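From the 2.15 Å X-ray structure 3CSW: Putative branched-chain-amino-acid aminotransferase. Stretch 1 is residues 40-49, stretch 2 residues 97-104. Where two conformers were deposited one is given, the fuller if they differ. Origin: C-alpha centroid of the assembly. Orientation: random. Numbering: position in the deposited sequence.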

ATOM      1  N   GLY A  40      10.981 -21.181  12.883  1.00 33.38           N
ATOM      2  CA  GLY A  40      10.328 -21.815  11.758  1.00 32.85           C
ATOM      3  C   GLY A  40      11.180 -22.856  11.034  1.00 32.57           C
ATOM      4  O   GLY A  40      12.395 -22.763  11.003  1.00 31.82           O
ATOM      5  N   ALA A  41      10.518 -23.864  10.474  1.00 32.11           N
ATOM      6  CA  ALA A  41      11.147 -24.826   9.581  1.00 32.29           C
ATOM      7  C   ALA A  41      10.546 -24.669   8.191  1.00 32.46           C
ATOM      8  O   ALA A  41       9.348 -24.418   8.060  1.00 33.73           O
ATOM      9  CB  ALA A  41      10.917 -26.249  10.080  1.00 28.76           C
ATOM     10  N   VAL A  42      11.380 -24.797   7.158  1.00 33.79           N
ATOM     11  CA  VAL A  42      10.938 -24.839   5.769  0.50 33.52           C
ATOM     12  C   VAL A  42      10.249 -26.183   5.582  1.00 33.68           C
ATOM     13  O   VAL A  42      10.702 -27.177   6.157  1.00 34.84           O
ATOM     14  CB  VAL A  42      12.150 -24.698   4.810  0.50 33.34           C
ATOM     15  CG1 VAL A  42      11.820 -25.208   3.418  0.50 33.25           C
ATOM     16  CG2 VAL A  42      12.634 -23.237   4.779  0.50 34.29           C
ATOM     17  N   TYR A  43       9.163 -26.243   4.810  1.00 32.40           N
ATOM     18  CA  TYR A  43       8.446 -27.511   4.697  1.00 31.05           C
ATOM     19  C   TYR A  43       7.709 -27.770   3.388  1.00 31.73           C
ATOM     20  O   TYR A  43       7.440 -26.858   2.611  1.00 30.96           O
ATOM     21  CB  TYR A  43       7.454 -27.639   5.862  1.00 30.91           C
ATOM     22  CG  TYR A  43       6.173 -26.855   5.690  1.00 34.39           C
ATOM     23  CD1 TYR A  43       6.116 -25.506   6.025  1.00 31.96           C
ATOM     24  CD2 TYR A  43       5.007 -27.467   5.219  1.00 39.62           C
ATOM     25  CE1 TYR A  43       4.951 -24.775   5.874  1.00 38.38           C
ATOM     26  CE2 TYR A  43       3.829 -26.746   5.068  1.00 38.39           C
ATOM     27  CZ  TYR A  43       3.818 -25.396   5.402  1.00 40.64           C
ATOM     28  OH  TYR A  43       2.690 -24.647   5.268  1.00 45.10           O
ATOM     29  N   GLU A  44       7.379 -29.045   3.189  1.00 32.47           N
ATOM     30  CA  GLU A  44       6.562 -29.518   2.071  1.00 32.20           C
ATOM     31  C   GLU A  44       5.595 -30.598   2.557  1.00 31.95           C
ATOM     32  O   GLU A  44       5.862 -31.264   3.560  1.00 32.26           O
ATOM     33  CB  GLU A  44       7.456 -30.092   0.962  1.00 32.79           C
ATOM     34  CG  GLU A  44       8.124 -29.058   0.059  1.00 34.38           C
ATOM     35  CD  GLU A  44       7.115 -28.190  -0.705  1.00 35.86           C
ATOM     36  OE1 GLU A  44       6.058 -28.705  -1.092  1.00 35.32           O
ATOM     37  OE2 GLU A  44       7.389 -26.992  -0.920  1.00 36.37           O
ATOM     38  N   THR A  45       4.467 -30.751   1.854  1.00 32.50           N
ATOM     39  CA  THR A  45       3.492 -31.806   2.139  0.50 31.71           C
ATOM     40  C   THR A  45       3.274 -32.616   0.865  1.00 31.86           C
ATOM     41  O   THR A  45       3.198 -32.056  -0.216  1.00 31.36           O
ATOM     42  CB  THR A  45       2.134 -31.256   2.654  0.50 33.78           C
ATOM     43  OG1 THR A  45       1.486 -30.473   1.638  0.50 35.30           O
ATOM     44  CG2 THR A  45       2.329 -30.414   3.925  0.50 34.65           C
ATOM     45  N   LEU A  46       3.216 -33.942   0.995  1.00 30.89           N
ATOM     46  CA  LEU A  46       2.991 -34.823  -0.140  1.00 30.93           C
ATOM     47  C   LEU A  46       1.893 -35.798   0.219  1.00 31.47           C
ATOM     48  O   LEU A  46       1.557 -35.956   1.391  1.00 31.72           O
ATOM     49  CB  LEU A  46       4.256 -35.622  -0.519  1.00 30.58           C
ATOM     50  CG  LEU A  46       5.560 -34.891  -0.897  1.00 30.19           C
ATOM     51  CD1 LEU A  46       6.358 -34.532   0.360  1.00 27.83           C
ATOM     52  CD2 LEU A  46       6.388 -35.740  -1.845  1.00 27.57           C
ATOM     53  N   ARG A  47       1.303 -36.416  -0.800  1.00 33.09           N
ATOM     54  CA  ARG A  47       0.422 -37.568  -0.606  1.00 31.16           C
ATOM     55  C   ARG A  47       0.855 -38.666  -1.559  1.00 32.02           C
ATOM     56  O   ARG A  47       1.649 -38.431  -2.454  1.00 31.26           O
ATOM     57  CB  ARG A  47      -1.042 -37.217  -0.844  1.00 30.47           C
ATOM     58  CG  ARG A  47      -1.408 -36.913  -2.289  1.00 34.76           C
ATOM     59  CD  ARG A  47      -2.899 -37.093  -2.513  1.00 34.33           C
ATOM     60  NE  ARG A  47      -3.203 -38.508  -2.577  1.00 37.08           N
ATOM     61  CZ  ARG A  47      -4.427 -39.014  -2.631  1.00 40.22           C
ATOM     62  NH1 ARG A  47      -5.501 -38.226  -2.602  1.00 38.21           N
ATOM     63  NH2 ARG A  47      -4.571 -40.328  -2.721  1.00 36.90           N
ATOM     64  N   THR A  48       0.331 -39.871  -1.356  1.00 32.95           N
ATOM     65  CA  THR A  48       0.598 -40.981  -2.241  1.00 34.21           C
ATOM     66  C   THR A  48      -0.643 -41.332  -3.056  1.00 35.07           C
ATOM     67  O   THR A  48      -1.764 -41.032  -2.657  1.00 31.41           O
ATOM     68  CB  THR A  48       0.994 -42.247  -1.460  1.00 33.89           C
ATOM     69  OG1 THR A  48      -0.074 -42.588  -0.569  1.00 34.85           O
ATOM     70  CG2 THR A  48       2.289 -42.023  -0.652  1.00 32.51           C
ATOM     71  N   TYR A  49      -0.390 -41.925  -4.222  1.00 36.09           N
ATOM     72  CA  TYR A  49      -1.391 -42.645  -5.018  1.00 37.35           C
ATOM     73  C   TYR A  49      -0.808 -44.047  -5.172  1.00 37.84           C
ATOM     74  O   TYR A  49       0.358 -44.205  -5.552  1.00 38.13           O
ATOM     75  CB  TYR A  49      -1.645 -41.998  -6.372  1.00 34.95           C
ATOM     76  CG  TYR A  49      -2.354 -40.658  -6.285  1.00 33.61           C
ATOM     77  CD1 TYR A  49      -3.727 -40.572  -6.023  1.00 34.49           C
ATOM     78  CD2 TYR A  49      -1.657 -39.471  -6.481  1.00 34.07           C
ATOM     79  CE1 TYR A  49      -4.384 -39.320  -5.954  1.00 31.45           C
ATOM     80  CE2 TYR A  49      -2.298 -38.221  -6.409  1.00 32.46           C
ATOM     81  CZ  TYR A  49      -3.648 -38.151  -6.137  1.00 32.82           C
ATOM     82  OH  TYR A  49      -4.236 -36.908  -6.078  1.00 32.31           O
ATOM     83  N   ARG A  97      -0.417 -39.237   4.025  1.00 36.51           N
ATOM     84  CA  ARG A  97      -0.022 -37.839   3.957  1.00 39.18           C
ATOM     85  C   ARG A  97       1.398 -37.818   4.487  1.00 36.58           C
ATOM     86  O   ARG A  97       1.701 -38.524   5.434  1.00 34.57           O
ATOM     87  CB  ARG A  97      -0.908 -36.976   4.855  1.00 38.78           C
ATOM     88  CG  ARG A  97      -0.443 -35.516   4.993  1.00 52.26           C
ATOM     89  CD  ARG A  97      -1.266 -34.714   6.025  1.00 51.42           C
ATOM     90  NE  ARG A  97      -2.621 -34.392   5.548  1.00 66.77           N
ATOM     91  CZ  ARG A  97      -3.710 -35.156   5.702  1.00 70.06           C
ATOM     92  NH1 ARG A  97      -3.659 -36.343   6.328  1.00 69.12           N
ATOM     93  NH2 ARG A  97      -4.879 -34.725   5.215  1.00 68.23           N
ATOM     94  N   ILE A  98       2.267 -37.018   3.879  1.00 37.53           N
ATOM     95  CA  ILE A  98       3.671 -36.937   4.292  1.00 35.67           C
ATOM     96  C   ILE A  98       4.061 -35.466   4.433  1.00 35.60           C
ATOM     97  O   ILE A  98       3.869 -34.704   3.501  1.00 35.15           O
ATOM     98  CB  ILE A  98       4.626 -37.593   3.245  1.00 36.26           C
ATOM     99  CG1 ILE A  98       4.156 -39.011   2.841  1.00 34.52           C
ATOM    100  CG2 ILE A  98       6.038 -37.629   3.794  1.00 28.86           C
ATOM    101  CD1 ILE A  98       4.789 -39.543   1.556  1.00 33.68           C
ATOM    102  N   LYS A  99       4.590 -35.080   5.595  1.00 36.82           N
ATOM    103  CA  LYS A  99       5.107 -33.729   5.834  1.00 39.40           C
ATOM    104  C   LYS A  99       6.614 -33.844   5.937  1.00 35.89           C
ATOM    105  O   LYS A  99       7.103 -34.751   6.599  1.00 35.59           O
ATOM    106  CB  LYS A  99       4.575 -33.133   7.138  1.00 38.19           C
ATOM    107  CG  LYS A  99       3.066 -33.022   7.234  1.00 48.91           C
ATOM    108  CD  LYS A  99       2.611 -32.808   8.694  1.00 52.15           C
ATOM    109  CE  LYS A  99       1.278 -33.548   9.004  1.00 63.47           C
ATOM    110  NZ  LYS A  99       1.110 -33.856  10.461  1.00 63.66           N
ATOM    111  N   VAL A 100       7.338 -32.938   5.274  1.00 33.44           N
ATOM    112  CA  VAL A 100       8.801 -32.912   5.307  1.00 33.33           C
ATOM    113  C   VAL A 100       9.270 -31.549   5.822  1.00 34.57           C
ATOM    114  O   VAL A 100       8.935 -30.518   5.240  1.00 33.48           O
ATOM    115  CB  VAL A 100       9.431 -33.190   3.918  1.00 33.24           C
ATOM    116  CG1 VAL A 100      10.964 -33.334   4.065  1.00 31.57           C
ATOM    117  CG2 VAL A 100       8.822 -34.452   3.306  1.00 29.58           C
ATOM    118  N   TYR A 101      10.026 -31.555   6.921  1.00 33.23           N
ATOM    119  CA  TYR A 101      10.516 -30.333   7.532  1.00 34.06           C
ATOM    120  C   TYR A 101      12.016 -30.232   7.401  1.00 35.43           C
ATOM    121  O   TYR A 101      12.725 -31.194   7.692  1.00 36.92           O
ATOM    122  CB  TYR A 101      10.172 -30.305   9.014  1.00 33.38           C
ATOM    123  CG  TYR A 101       8.690 -30.337   9.343  1.00 31.53           C
ATOM    124  CD1 TYR A 101       7.918 -29.193   9.294  1.00 34.81           C
ATOM    125  CD2 TYR A 101       8.082 -31.512   9.774  1.00 35.87           C
ATOM    126  CE1 TYR A 101       6.563 -29.226   9.635  1.00 35.00           C
ATOM    127  CE2 TYR A 101       6.739 -31.559  10.103  1.00 37.02           C
ATOM    128  CZ  TYR A 101       5.989 -30.416  10.038  1.00 36.77           C
ATOM    129  OH  TYR A 101       4.668 -30.476  10.378  1.00 40.35           O
ATOM    130  N   LEU A 102      12.500 -29.063   7.001  1.00 36.65           N
ATOM    131  CA  LEU A 102      13.925 -28.821   6.910  1.00 40.96           C
ATOM    132  C   LEU A 102      14.276 -27.771   7.967  1.00 42.33           C
ATOM    133  O   LEU A 102      13.664 -26.702   8.021  1.00 41.02           O
ATOM    134  CB  LEU A 102      14.277 -28.374   5.496  1.00 40.78           C
ATOM    135  CG  LEU A 102      15.729 -28.014   5.190  1.00 46.50           C
ATOM    136  CD1 LEU A 102      16.650 -29.230   5.331  1.00 49.26           C
ATOM    137  CD2 LEU A 102      15.799 -27.405   3.788  1.00 43.75           C
ATOM    138  N   PHE A 103      15.240 -28.094   8.821  1.00 45.31           N
ATOM    139  CA  PHE A 103      15.551 -27.263   9.982  1.00 49.50           C
ATOM    140  C   PHE A 103      16.714 -26.311   9.790  1.00 55.75           C
ATOM    141  O   PHE A 103      17.703 -26.651   9.131  1.00 52.64           O
ATOM    142  CB  PHE A 103      15.738 -28.112  11.251  1.00 48.50           C
ATOM    143  CG  PHE A 103      14.464 -28.724  11.730  1.00 47.04           C
ATOM    144  CD1 PHE A 103      13.509 -27.947  12.361  1.00 46.36           C
ATOM    145  CD2 PHE A 103      14.185 -30.056  11.491  1.00 42.30           C
ATOM    146  CE1 PHE A 103      12.314 -28.498  12.766  1.00 45.82           C
ATOM    147  CE2 PHE A 103      12.997 -30.609  11.899  1.00 47.32           C
ATOM    148  CZ  PHE A 103      12.056 -29.830  12.533  1.00 47.28           C
ATOM    149  N   PRO A 104      16.588 -25.115  10.424  1.00 64.75           N
ATOM    150  CA  PRO A 104      17.470 -23.958  10.253  1.00 67.38           C
ATOM    151  C   PRO A 104      18.882 -24.218  10.721  1.00 69.45           C
ATOM    152  O   PRO A 104      19.085 -24.753  11.823  1.00 69.09           O
ATOM    153  CB  PRO A 104      16.826 -22.864  11.122  1.00 68.44           C
ATOM    154  CG  PRO A 104      15.891 -23.566  12.060  1.00 68.20           C
ATOM    155  CD  PRO A 104      15.518 -24.855  11.422  1.00 65.82           C
TER

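Two antiparallel strands, 42-49 and 97-102, are joined by backbone: Val42, Glu44 and Leu46 pair with Leu102, Val100 and Ile98, each through two hydrogen bonds. Leu102 N to Val42 O is short and straight at 2.7 Å, whereas Val42 N to Leu102 O, at 3.1 Å, is weak, so this pair leans on one of its two bonds.

The side chains divide by face. Val42, Leu46, Ile98, Val100 and Leu102 share one buried face. Leu46, m at chi1 with chi2 at 85°, brings CD1 to 3.8 Å from CG2 of Val100, a t rotamer; this diagonal contact supplements its direct pairing with Ile98, where the CB atoms lie 4.3 Å apart. Ile98, m then t, extends CD1 to 4.2 Å from Thr48 CG2. Glu44 shares this face, but its m, m chain leads its carboxylate away to hydrogen bonds elsewhere in the structure.

On the other face, Tyr43 adopts p and its ring leads away from stretch 2, leaving its CB 3.8 Å from CD1 of Tyr101, an m rotamer. Thr45 CG2 meets Lys99 CG at 4.3 Å: the lysine's aliphatic part packs while NZ bonds elsewhere.

Before the strand, small Ala41 fits its CB 3.5 Å from Leu102 O and 3.8 Å from Phe103 CE1. Gly40's positive phi suits glycine, since a CB would jam against the preceding carbonyl.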